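Local coordinates for protein peptide chain release factor subunit 1 (Methanosarcina mazei, PDB 3IR9) that probably directs the termination of translation in response to the stop codons UAA, UAG and UGA, the part described here being its C-terminal domain, at residues Arg55-Leu58 and Glu59-Ser62; Thr79-Ser82 and Val83-Tyr86; Thr119-Val122 and Asp123-Ser126; Ser147-Met150 and Asn151-Gly155. All blocks are in the same frame, centred on the assembly; numbering follows the deposited sequence.

Four local contacts, each within one continuous stretch, occur in series along the chain, and none nests in or crosses another. Interaction 1 ends helix 51-58 and turns the chain into strand 63-69 of the mixed sheet. Interaction 2 closes the tip between strands 75-81 and 87-92, at the zinc end of the three-stranded antiparallel sheet, its centre about 25 Å from that of interaction 1. Strand 113-120 of that sheet leads back to interaction 3, the first turn of helix 121-131, which meets interaction 1 through a salt bridge from R55 to E124. Interaction 4 ends helix 144-151 before strand 156-160, and its nearest atoms are about 7 Å from those of interaction 3.

Interaction 1 of 4, residues Arg55-Leu58 and Glu59-Ser62; sequences RANL and EINS
Three donors converge on one carbonyl oxygen, N57 O: the backbone nitrogens of I60 and S62 and the hydroxyl of S62. Of the two backbone donors S62 N is the straighter, 3.1 Å from N57 O with an angle of 166° at the hydrogen. S62 OG reaches N57 O at 3.0 Å from above the carbonyl plane, and I60 N lies 3.0 Å from N57 O. The hydroxyl can fold back because OG sits between the backbone N and the carbonyl carbon of S62 (chi1 69°). Together with N61 N to L58 O at 3.2 Å, the bond from S62 N to N57 O makes this a Schellman motif, with N61 as the C-prime residue at positive phi. Replacing S62 by an alanine would probably cost N57 O its hydroxyl donor, leaving it the backbone nitrogens of I60 and S62. Just before, in the last helical turn, E59 N donates to R55 O. The R55 and E59 side chains run alongside each other, E59 OE2 lying 3.8 Å from R55 CG, but their charged ends do not meet: the R55 guanidinium is taken by E124 and E51. L58 touches F125 and L128 of helix 121-131 and V63 of strand 63-69, and S62 is bonded through its backbone to R161, just past strand 156-160.

Interaction 2 of 4, residues Thr79-Ser82 and Val83-Tyr86; sequences TKCS and VCGY. With ZN (zinc ion), chain C.
C81 and Y86 face each other across a zinc knuckle, the CxxC turn at the tip of the hairpin formed by strands 75-81 and 87-92. With its three-stranded antiparallel sheet and second pair of cysteines, the region is consistent with a zinc ribbon. The tight part is the mouth of the turn. There C81 N donates to Y86 O at 2.9 Å, almost straight at 175°, and the side chains meet beside this bond, C81 CB lying 3.8 Å from Y86 CB and at the edge of the tyrosine ring, near its plane. The same oxygen receives a longer CA-H contact from K80, a strand residue whose extended side chain leads away from the turn. With C81 SG anti to the backbone N (chi1 -176°), the sulfur swings into the loop and binds zinc at 2.4 Å; C106 and C109, from the loop before strand 113-120, also belong to the site. The Y86 side chain touches C106 and P107 of that loop and L113. The crown of the turn is looser. S82, V83 and G85 are exposed to solvent. S82 OG is nevertheless held by S112 O. V83 lays CG2 4.1 Å from C81 SG, and its backbone N makes a weak N-H...S hydrogen bond to the same sulfur, as is usual in knuckles. C84, the other cysteine of the turn, receives a similarly weak N-H...S hydrogen bond from Y86 N and stands with its SG 2.6 Å from the zinc ion.

Interaction 3 of 4, residues Thr119-Val122 and Asp123-Ser126; sequences TDIV and DEFS
Over one face of the F125 ring lies the methyl CG2 of I121, 3.9 Å from the ring centroid and 15° off the normal, a CH-pi contact displaced toward the rim. At the ring edge, in plane, sits E124 CB. The methyl CG2 stands anti to the backbone N of I121, which sets it over the ring of the residue one turn on. The other arm of the isoleucine runs alongside E124, CD1 approaching OE1 at 3.3 Å, and the carboxylate is engaged by R55 through a salt bridge. An alanine in place of F125 would probably strip I121 CG2 of its aromatic cover and open a gap toward L58 and I156, which also touch the ring. Backbone bonds mark the turn: F125 N to I121 O at 3.1 Å is sound, whereas D123 N and E124 N bond only weakly to D120 O. S126 adds a side-chain bond, OG to V122 O at 2.7 Å, approaching nearly along the C=O axis, while its backbone N bonds the same oxygen weakly. This is the opening turn of an alpha helix entered straight from a strand, with D120, the last residue of strand 113-120, at the N-cap position of helix 121-131.

Interaction 4 of 4, residues Ser147-Met150 and Asn151-Gly155; sequences SQLM and NAFGG
S147 starts the walk, its carbonyl facing N151 N one turn ahead, the i to i+4 bond of the helix; the oxygen is crowded by the N151 side chain in the model, so its exact place is doubtful. Q148 continues the pattern more cleanly, with A152 N 2.8 Å from Q148 O and the angle at the hydrogen 157°. The methyl of A152 lies near the same oxygen, CB 3.7 Å from Q148 O. At L149 the pattern changes. Its carbonyl is met by a residue six positions on, G155 N lying 2.9 Å from L149 O along a bent path of 131°. The wide turn is the C-terminal end of helix 144-151, where G154 and G155, both at positive phi, carry the chain from helix to strand 156-160 in an alpha-beta unit of the domain. Beside it F153 turns back on the helix: the backbone turn places its CB 3.5 Å from L149 O, and with CG anti to the carbonyl carbon (chi1 -57°) the ring brings its edge up to L149 CA. The same ring also meets F36 of helix 10-41 edge-to-face and the ring of Y49. M150, a selenomethionine in the crystal, bends at chi2 to bring SE 3.9 Å from G155 CA. A CB on G155 would clash with that selenium; the G155 backbone is hydrogen-bonded to S69 of strand 63-69.

Interaction 1 of 4, residues Arg55-Leu58 and Glu59-Ser62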
ATOM      1  N   ARG A  55       7.317  -4.548 -27.788  1.00 75.36           N
ATOM      2  CA  ARG A  55       6.365  -3.672 -28.480  1.00 30.43           C
ATOM      3  C   ARG A  55       6.041  -4.172 -29.881  1.00 49.59           C
ATOM      4  O   ARG A  55       4.874  -4.271 -30.254  1.00 68.28           O
ATOM      5  CB  ARG A  55       6.854  -2.214 -28.555  1.00 38.72           C
ATOM      6  CG  ARG A  55       5.845  -1.292 -29.240  1.00 42.49           C
ATOM      7  CD  ARG A  55       6.252   0.176 -29.234  1.00 63.33           C
ATOM      8  NE  ARG A  55       6.061   0.819 -27.936  1.00 54.40           N
ATOM      9  CZ  ARG A  55       7.049   1.083 -27.085  1.00110.53           C
ATOM     10  NH1 ARG A  55       6.797   1.677 -25.928  1.00 52.94           N
ATOM     11  NH2 ARG A  55       8.295   0.754 -27.392  1.00 47.25           N
ATOM     12  N   ALA A  56       7.083  -4.491 -30.645  1.00 48.93           N
ATOM     13  CA  ALA A  56       6.938  -4.903 -32.040  1.00 65.80           C
ATOM     14  C   ALA A  56       6.160  -6.209 -32.216  1.00106.91           C
ATOM     15  O   ALA A  56       5.534  -6.443 -33.253  1.00 45.22           O
ATOM     16  CB  ALA A  56       8.310  -5.006 -32.702  1.00 42.86           C
ATOM     17  N   ASN A  57       6.209  -7.064 -31.205  1.00 63.81           N
ATOM     18  CA  ASN A  57       5.496  -8.326 -31.271  1.00 37.48           C
ATOM     19  C   ASN A  57       4.010  -8.114 -31.032  1.00 57.47           C
ATOM     20  O   ASN A  57       3.172  -8.736 -31.685  1.00 42.94           O
ATOM     21  CB  ASN A  57       6.087  -9.326 -30.284  1.00 52.27           C
ATOM     22  CG  ASN A  57       7.411  -9.896 -30.764  1.00 47.16           C
ATOM     23  OD1 ASN A  57       8.471  -9.584 -30.222  1.00 51.26           O
ATOM     24  ND2 ASN A  57       7.354 -10.724 -31.802  1.00 41.60           N
ATOM     25  N   LEU A  58       3.690  -7.208 -30.114  1.00 52.55           N
ATOM     26  CA  LEU A  58       2.299  -6.863 -29.831  1.00 36.35           C
ATOM     27  C   LEU A  58       1.621  -6.266 -31.053  1.00 33.69           C
ATOM     28  O   LEU A  58       0.420  -6.455 -31.270  1.00 53.57           O
ATOM     29  CB  LEU A  58       2.226  -5.875 -28.670  1.00 47.29           C
ATOM     30  CG  LEU A  58       2.453  -6.482 -27.288  1.00 43.99           C
ATOM     31  CD1 LEU A  58       2.813  -5.405 -26.281  1.00 48.77           C
ATOM     32  CD2 LEU A  58       1.226  -7.255 -26.842  1.00 39.48           C
ATOM     33  N   GLU A  59       2.404  -5.539 -31.847  1.00 61.77           N
ATOM     34  CA  GLU A  59       1.892  -4.867 -33.038  1.00122.03           C
ATOM     35  C   GLU A  59       1.713  -5.837 -34.201  1.00 47.29           C
ATOM     36  O   GLU A  59       1.347  -5.444 -35.302  1.00 53.29           O
ATOM     37  CB  GLU A  59       2.792  -3.689 -33.431  1.00 42.20           C
ATOM     38  CG  GLU A  59       2.830  -2.582 -32.371  1.00 64.50           C
ATOM     39  CD  GLU A  59       3.760  -1.433 -32.725  1.00 74.98           C
ATOM     40  OE1 GLU A  59       4.679  -1.641 -33.547  1.00 49.80           O
ATOM     41  OE2 GLU A  59       3.577  -0.323 -32.171  1.00 56.03           O
ATOM     42  N   ILE A  60       1.958  -7.113 -33.940  1.00 53.63           N
ATOM     43  CA  ILE A  60       1.699  -8.137 -34.930  1.00 61.92           C
ATOM     44  C   ILE A  60       0.972  -9.305 -34.284  1.00 68.55           C
ATOM     45  O   ILE A  60       0.941 -10.412 -34.823  1.00 78.03           O
ATOM     46  CB  ILE A  60       2.992  -8.601 -35.629  1.00 53.40           C
ATOM     47  CG1 ILE A  60       3.991  -9.165 -34.627  1.00 50.21           C
ATOM     48  CG2 ILE A  60       3.629  -7.445 -36.354  1.00 50.45           C
ATOM     49  CD1 ILE A  60       5.209  -9.759 -35.287  1.00 40.02           C
ATOM     50  N   ASN A  61       0.394  -9.046 -33.115  1.00 53.99           N
ATOM     51  CA  ASN A  61      -0.506 -10.002 -32.483  1.00 48.50           C
ATOM     52  C   ASN A  61       0.167 -11.323 -32.154  1.00 42.80           C
ATOM     53  O   ASN A  61      -0.499 -12.353 -32.059  1.00 43.82           O
ATOM     54  CB  ASN A  61      -1.697 -10.262 -33.406  1.00 33.31           C
ATOM     55  CG  ASN A  61      -2.219  -8.994 -34.046  1.00 47.05           C
ATOM     56  OD1 ASN A  61      -2.619  -8.057 -33.356  1.00 55.74           O
ATOM     57  ND2 ASN A  61      -2.218  -8.957 -35.370  1.00 77.41           N
ATOM     58  N   SER A  62       1.487 -11.290 -31.986  1.00 48.76           N
ATOM     59  CA  SER A  62       2.269 -12.508 -31.751  1.00120.91           C
ATOM     60  C   SER A  62       2.437 -12.866 -30.272  1.00 39.39           C
ATOM     61  O   SER A  62       2.998 -13.914 -29.941  1.00 58.89           O
ATOM     62  CB  SER A  62       3.649 -12.404 -32.412  1.00 41.62           C
ATOM     63  OG  SER A  62       4.470 -11.445 -31.765  1.00 44.43           O
TER

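Interaction 2 of 4, residues Thr79-Ser82 and Val83-Tyr86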
ATOM      1  N   THR A  79       4.590  12.730 -30.512  1.00 55.37           N
ATOM      2  CA  THR A  79       4.658  14.108 -30.967  1.00 71.95           C
ATOM      3  C   THR A  79       4.380  14.154 -32.477  1.00 52.93           C
ATOM      4  O   THR A  79       4.677  13.203 -33.201  1.00 59.68           O
ATOM      5  CB  THR A  79       6.028  14.751 -30.620  1.00 81.70           C
ATOM      6  OG1 THR A  79       7.038  14.266 -31.512  1.00149.25           O
ATOM      7  CG2 THR A  79       6.434  14.417 -29.186  1.00 71.44           C
ATOM      8  N   LYS A  80       3.792  15.248 -32.947  1.00 48.74           N
ATOM      9  CA  LYS A  80       3.478  15.383 -34.364  1.00 53.33           C
ATOM     10  C   LYS A  80       3.646  16.824 -34.860  1.00 59.47           C
ATOM     11  O   LYS A  80       3.345  17.782 -34.149  1.00 51.20           O
ATOM     12  CB  LYS A  80       2.058  14.887 -34.648  1.00130.57           C
ATOM     13  CG  LYS A  80       1.784  13.473 -34.162  1.00 60.40           C
ATOM     14  CD  LYS A  80       0.354  13.084 -34.465  1.00 80.49           C
ATOM     15  CE  LYS A  80      -0.057  11.858 -33.680  1.00 45.10           C
ATOM     16  NZ  LYS A  80      -1.530  11.649 -33.741  1.00 89.75           N
ATOM     17  N   CYS A  81       4.133  16.971 -36.087  1.00 72.51           N
ATOM     18  CA  CYS A  81       4.359  18.292 -36.647  1.00 61.50           C
ATOM     19  C   CYS A  81       3.043  18.957 -37.026  1.00 95.01           C
ATOM     20  O   CYS A  81       2.130  18.323 -37.556  1.00 50.19           O
ATOM     21  CB  CYS A  81       5.295  18.230 -37.853  1.00 44.49           C
ATOM     22  SG  CYS A  81       5.697  19.849 -38.505  1.00 58.25           S
ATOM     23  N   SER A  82       2.970  20.251 -36.752  1.00 60.93           N
ATOM     24  CA  SER A  82       1.744  21.014 -36.925  1.00 79.87           C
ATOM     25  C   SER A  82       1.414  21.336 -38.385  1.00 51.47           C
ATOM     26  O   SER A  82       0.335  21.851 -38.676  1.00 89.99           O
ATOM     27  CB  SER A  82       1.826  22.303 -36.107  1.00 66.47           C
ATOM     28  OG  SER A  82       3.081  22.935 -36.279  1.00 62.45           O
ATOM     29  N   VAL A  83       2.336  21.044 -39.300  1.00120.38           N
ATOM     30  CA  VAL A  83       2.084  21.289 -40.721  1.00 74.97           C
ATOM     31  C   VAL A  83       2.359  20.071 -41.612  1.00 64.75           C
ATOM     32  O   VAL A  83       1.471  19.608 -42.330  1.00 74.09           O
ATOM     33  CB  VAL A  83       2.833  22.543 -41.249  1.00 48.17           C
ATOM     34  CG1 VAL A  83       2.764  23.670 -40.232  1.00 52.72           C
ATOM     35  CG2 VAL A  83       4.274  22.225 -41.587  1.00 72.70           C
ATOM     36  N   CYS A  84       3.579  19.549 -41.567  1.00 78.87           N
ATOM     37  CA  CYS A  84       3.922  18.418 -42.417  1.00 68.52           C
ATOM     38  C   CYS A  84       3.618  17.104 -41.695  1.00 43.75           C
ATOM     39  O   CYS A  84       3.112  17.101 -40.568  1.00 52.66           O
ATOM     40  CB  CYS A  84       5.376  18.507 -42.927  1.00 69.53           C
ATOM     41  SG  CYS A  84       6.671  17.686 -41.960  1.00 74.92           S
ATOM     42  N   GLY A  85       3.899  15.991 -42.359  1.00 56.67           N
ATOM     43  CA  GLY A  85       3.544  14.690 -41.831  1.00 48.50           C
ATOM     44  C   GLY A  85       4.543  14.107 -40.855  1.00 59.33           C
ATOM     45  O   GLY A  85       4.494  12.915 -40.555  1.00 56.75           O
ATOM     46  N   TYR A  86       5.448  14.934 -40.347  1.00 47.73           N
ATOM     47  CA  TYR A  86       6.443  14.432 -39.404  1.00 53.02           C
ATOM     48  C   TYR A  86       5.810  13.977 -38.085  1.00 33.87           C
ATOM     49  O   TYR A  86       4.881  14.611 -37.580  1.00 62.74           O
ATOM     50  CB  TYR A  86       7.539  15.474 -39.131  1.00 36.33           C
ATOM     51  CG  TYR A  86       8.582  14.969 -38.154  1.00 59.06           C
ATOM     52  CD1 TYR A  86       9.559  14.066 -38.557  1.00 48.54           C
ATOM     53  CD2 TYR A  86       8.570  15.367 -36.823  1.00 41.38           C
ATOM     54  CE1 TYR A  86      10.501  13.578 -37.666  1.00 45.21           C
ATOM     55  CE2 TYR A  86       9.516  14.888 -35.921  1.00 31.52           C
ATOM     56  CZ  TYR A  86      10.481  13.994 -36.350  1.00 35.93           C
ATOM     57  OH  TYR A  86      11.430  13.515 -35.469  1.00 49.53           O
TER
HETATM   58 ZN    ZN C 501       7.207  19.703 -40.363  1.00 61.14          ZN

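Interaction 3 of 4, residues Thr119-Val122 and Asp123-Ser126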
ATOM      1  N   THR A 119       0.987   8.645 -22.595  1.00 68.27           N
ATOM      2  CA  THR A 119       0.358   7.448 -22.057  1.00 35.47           C
ATOM      3  C   THR A 119       1.430   6.663 -21.313  1.00 54.09           C
ATOM      4  O   THR A 119       2.524   6.455 -21.834  1.00 60.00           O
ATOM      5  CB  THR A 119      -0.242   6.565 -23.186  1.00 45.82           C
ATOM      6  OG1 THR A 119      -1.160   7.333 -23.978  1.00 47.07           O
ATOM      7  CG2 THR A 119      -0.965   5.370 -22.610  1.00 63.37           C
ATOM      8  N   ASP A 120       1.137   6.252 -20.085  1.00 52.81           N
ATOM      9  CA  ASP A 120       2.068   5.404 -19.353  1.00 57.84           C
ATOM     10  C   ASP A 120       2.340   4.190 -20.230  1.00 47.42           C
ATOM     11  O   ASP A 120       1.474   3.782 -21.000  1.00 54.46           O
ATOM     12  CB  ASP A 120       1.455   4.974 -18.019  1.00 54.93           C
ATOM     13  CG  ASP A 120       2.446   4.244 -17.120  1.00121.75           C
ATOM     14  OD1 ASP A 120       3.618   4.054 -17.510  1.00 69.92           O
ATOM     15  OD2 ASP A 120       2.045   3.855 -16.005  1.00147.68           O
ATOM     16  N   ILE A 121       3.532   3.615 -20.132  1.00 50.73           N
ATOM     17  CA  ILE A 121       3.850   2.434 -20.936  1.00 87.70           C
ATOM     18  C   ILE A 121       2.924   1.244 -20.638  1.00100.80           C
ATOM     19  O   ILE A 121       2.412   0.606 -21.559  1.00 55.25           O
ATOM     20  CB  ILE A 121       5.341   2.033 -20.824  1.00 59.69           C
ATOM     21  CG1 ILE A 121       6.180   2.921 -21.734  1.00 58.55           C
ATOM     22  CG2 ILE A 121       5.551   0.582 -21.232  1.00 44.82           C
ATOM     23  CD1 ILE A 121       5.779   2.831 -23.183  1.00 34.18           C
ATOM     24  N   VAL A 122       2.697   0.959 -19.359  1.00 50.73           N
ATOM     25  CA  VAL A 122       1.809  -0.140 -18.970  1.00 57.23           C
ATOM     26  C   VAL A 122       0.416  -0.033 -19.602  1.00 64.18           C
ATOM     27  O   VAL A 122      -0.232  -1.046 -19.860  1.00 60.05           O
ATOM     28  CB  VAL A 122       1.711  -0.294 -17.432  1.00 47.33           C
ATOM     29  CG1 VAL A 122       1.963   1.028 -16.740  1.00 88.82           C
ATOM     30  CG2 VAL A 122       0.371  -0.873 -17.031  1.00 42.04           C
ATOM     31  N   ASP A 123      -0.030   1.192 -19.865  1.00 58.34           N
ATOM     32  CA  ASP A 123      -1.275   1.413 -20.595  1.00 61.58           C
ATOM     33  C   ASP A 123      -1.159   0.864 -22.014  1.00112.81           C
ATOM     34  O   ASP A 123      -1.833  -0.101 -22.374  1.00107.72           O
ATOM     35  CB  ASP A 123      -1.604   2.907 -20.671  1.00131.00           C
ATOM     36  CG  ASP A 123      -2.467   3.387 -19.520  1.00 81.16           C
ATOM     37  OD1 ASP A 123      -2.409   2.791 -18.421  1.00124.25           O
ATOM     38  OD2 ASP A 123      -3.201   4.379 -19.722  1.00 72.18           O
ATOM     39  N   GLU A 124      -0.294   1.495 -22.807  1.00105.89           N
ATOM     40  CA  GLU A 124      -0.124   1.163 -24.221  1.00 94.78           C
ATOM     41  C   GLU A 124      -0.013  -0.336 -24.463  1.00 55.82           C
ATOM     42  O   GLU A 124      -0.593  -0.866 -25.411  1.00 71.26           O
ATOM     43  CB  GLU A 124       1.115   1.864 -24.788  1.00 40.23           C
ATOM     44  CG  GLU A 124       1.493   1.409 -26.194  1.00 67.89           C
ATOM     45  CD  GLU A 124       2.954   1.684 -26.530  1.00104.15           C
ATOM     46  OE1 GLU A 124       3.667   2.242 -25.672  1.00 79.82           O
ATOM     47  OE2 GLU A 124       3.395   1.340 -27.648  1.00 72.10           O
ATOM     48  N   PHE A 125       0.737  -1.012 -23.598  1.00 52.38           N
ATOM     49  CA  PHE A 125       1.040  -2.426 -23.783  1.00 38.45           C
ATOM     50  C   PHE A 125      -0.150  -3.317 -23.444  1.00 50.94           C
ATOM     51  O   PHE A 125      -0.286  -4.413 -23.983  1.00 58.28           O
ATOM     52  CB  PHE A 125       2.290  -2.815 -22.983  1.00 58.51           C
ATOM     53  CG  PHE A 125       3.584  -2.318 -23.595  1.00 71.61           C
ATOM     54  CD1 PHE A 125       3.654  -1.068 -24.193  1.00 54.79           C
ATOM     55  CD2 PHE A 125       4.731  -3.097 -23.562  1.00 68.69           C
ATOM     56  CE1 PHE A 125       4.838  -0.612 -24.751  1.00101.77           C
ATOM     57  CE2 PHE A 125       5.919  -2.642 -24.117  1.00 49.44           C
ATOM     58  CZ  PHE A 125       5.969  -1.400 -24.711  1.00 49.12           C
ATOM     59  N   SER A 126      -1.018  -2.827 -22.565  1.00 66.51           N
ATOM     60  CA  SER A 126      -2.243  -3.534 -22.214  1.00 45.78           C
ATOM     61  C   SER A 126      -3.316  -3.332 -23.284  1.00 57.86           C
ATOM     62  O   SER A 126      -4.108  -4.234 -23.565  1.00 57.64           O
ATOM     63  CB  SER A 126      -2.750  -3.058 -20.858  1.00 44.97           C
ATOM     64  OG  SER A 126      -1.756  -3.255 -19.872  1.00 53.55           O
TER

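Interaction 4 of 4, residues Ser147-Met150 and Asn151-Gly155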
ATOM      1  N   SER A 147      11.438  -9.633  -9.244  1.00 58.90           N
ATOM      2  CA  SER A 147      12.487  -8.648  -9.062  1.00 66.92           C
ATOM      3  C   SER A 147      13.387  -8.623 -10.295  1.00 77.35           C
ATOM      4  O   SER A 147      13.602  -7.572 -10.896  1.00 78.48           O
ATOM      5  CB  SER A 147      13.293  -8.952  -7.801  1.00 72.21           C
ATOM      6  OG  SER A 147      13.701  -7.752  -7.173  1.00 69.64           O
ATOM      7  N   GLN A 148      13.897  -9.788 -10.680  1.00 89.11           N
ATOM      8  CA  GLN A 148      14.710  -9.894 -11.885  1.00 66.59           C
ATOM      9  C   GLN A 148      13.956  -9.369 -13.101  1.00100.72           C
ATOM     10  O   GLN A 148      14.539  -8.720 -13.966  1.00 74.93           O
ATOM     11  CB  GLN A 148      15.159 -11.338 -12.115  1.00 62.03           C
ATOM     12  CG  GLN A 148      16.087 -11.863 -11.026  1.00144.24           C
ATOM     13  CD  GLN A 148      17.039 -12.936 -11.527  1.00163.19           C
ATOM     14  OE1 GLN A 148      16.668 -13.781 -12.343  1.00176.35           O
ATOM     15  NE2 GLN A 148      18.278 -12.905 -11.038  1.00 98.67           N
ATOM     16  N   LEU A 149      12.657  -9.647 -13.157  1.00 81.07           N
ATOM     17  CA  LEU A 149      11.827  -9.153 -14.249  1.00 91.99           C
ATOM     18  C   LEU A 149      12.121  -7.681 -14.527  1.00 79.76           C
ATOM     19  O   LEU A 149      12.353  -7.295 -15.674  1.00 66.00           O
ATOM     20  CB  LEU A 149      10.338  -9.335 -13.939  1.00 53.94           C
ATOM     21  CG  LEU A 149       9.399  -9.047 -15.116  1.00 58.52           C
ATOM     22  CD1 LEU A 149       9.504 -10.145 -16.173  1.00 37.69           C
ATOM     23  CD2 LEU A 149       7.964  -8.886 -14.652  1.00 44.17           C
HETATM   24  N   MSE A 150      12.119  -6.865 -13.474  1.00 75.68           N
HETATM   25  CA  MSE A 150      12.383  -5.435 -13.616  1.00 70.30           C
HETATM   26  C   MSE A 150      13.882  -5.144 -13.714  1.00 99.87           C
HETATM   27  O   MSE A 150      14.305  -4.254 -14.459  1.00 82.25           O
HETATM   28  CB  MSE A 150      11.739  -4.637 -12.472  1.00 50.47           C
HETATM   29  CG  MSE A 150      11.982  -3.125 -12.544  1.00122.02           C
HETATM   30 SE   MSE A 150      10.944  -2.158 -13.909  0.78120.75          SE
HETATM   31  CE  MSE A 150      11.979  -0.501 -13.999  1.00125.60           C
ATOM     32  N   ASN A 151      14.681  -5.901 -12.968  1.00 98.54           N
ATOM     33  CA  ASN A 151      16.130  -5.708 -12.952  1.00127.31           C
ATOM     34  C   ASN A 151      16.751  -5.893 -14.331  1.00130.52           C
ATOM     35  O   ASN A 151      17.368  -4.982 -14.886  1.00 63.73           O
ATOM     36  CB  ASN A 151      16.791  -6.673 -11.961  1.00 82.36           C
ATOM     37  CG  ASN A 151      16.253  -6.522 -10.551  1.00118.83           C
ATOM     38  OD1 ASN A 151      15.720  -5.472 -10.187  1.00132.08           O
ATOM     39  ND2 ASN A 151      16.391  -7.574  -9.747  1.00 81.34           N
ATOM     40  N   ALA A 152      16.581  -7.089 -14.877  1.00 60.14           N
ATOM     41  CA  ALA A 152      17.171  -7.433 -16.160  1.00 52.57           C
ATOM     42  C   ALA A 152      16.294  -7.033 -17.344  1.00 44.90           C
ATOM     43  O   ALA A 152      16.674  -6.173 -18.139  1.00128.57           O
ATOM     44  CB  ALA A 152      17.488  -8.923 -16.212  1.00 60.67           C
ATOM     45  N   PHE A 153      15.118  -7.654 -17.449  1.00167.88           N
ATOM     46  CA  PHE A 153      14.298  -7.584 -18.665  1.00 88.02           C
ATOM     47  C   PHE A 153      13.528  -6.284 -18.882  1.00 81.50           C
ATOM     48  O   PHE A 153      12.526  -6.275 -19.592  1.00 60.54           O
ATOM     49  CB  PHE A 153      13.303  -8.746 -18.705  1.00 70.59           C
ATOM     50  CG  PHE A 153      13.942 -10.097 -18.618  1.00 71.29           C
ATOM     51  CD1 PHE A 153      13.663 -10.937 -17.555  1.00 71.11           C
ATOM     52  CD2 PHE A 153      14.820 -10.527 -19.595  1.00 62.85           C
ATOM     53  CE1 PHE A 153      14.244 -12.179 -17.472  1.00 92.47           C
ATOM     54  CE2 PHE A 153      15.407 -11.771 -19.519  1.00 55.08           C
ATOM     55  CZ  PHE A 153      15.117 -12.600 -18.455  1.00102.34           C
ATOM     56  N   GLY A 154      13.985  -5.192 -18.284  1.00 82.52           N
ATOM     57  CA  GLY A 154      13.323  -3.914 -18.468  1.00 42.86           C
ATOM     58  C   GLY A 154      11.945  -3.870 -17.835  1.00 42.24           C
ATOM     59  O   GLY A 154      11.233  -2.877 -17.950  1.00 68.17           O
ATOM     60  N   GLY A 155      11.565  -4.946 -17.158  1.00 62.74           N
ATOM     61  CA  GLY A 155      10.281  -4.991 -16.479  1.00 63.56           C
ATOM     62  C   GLY A 155       9.155  -5.199 -17.461  1.00 53.18           C
ATOM     63  O   GLY A 155       8.009  -4.847 -17.195  1.00 64.27           O
TER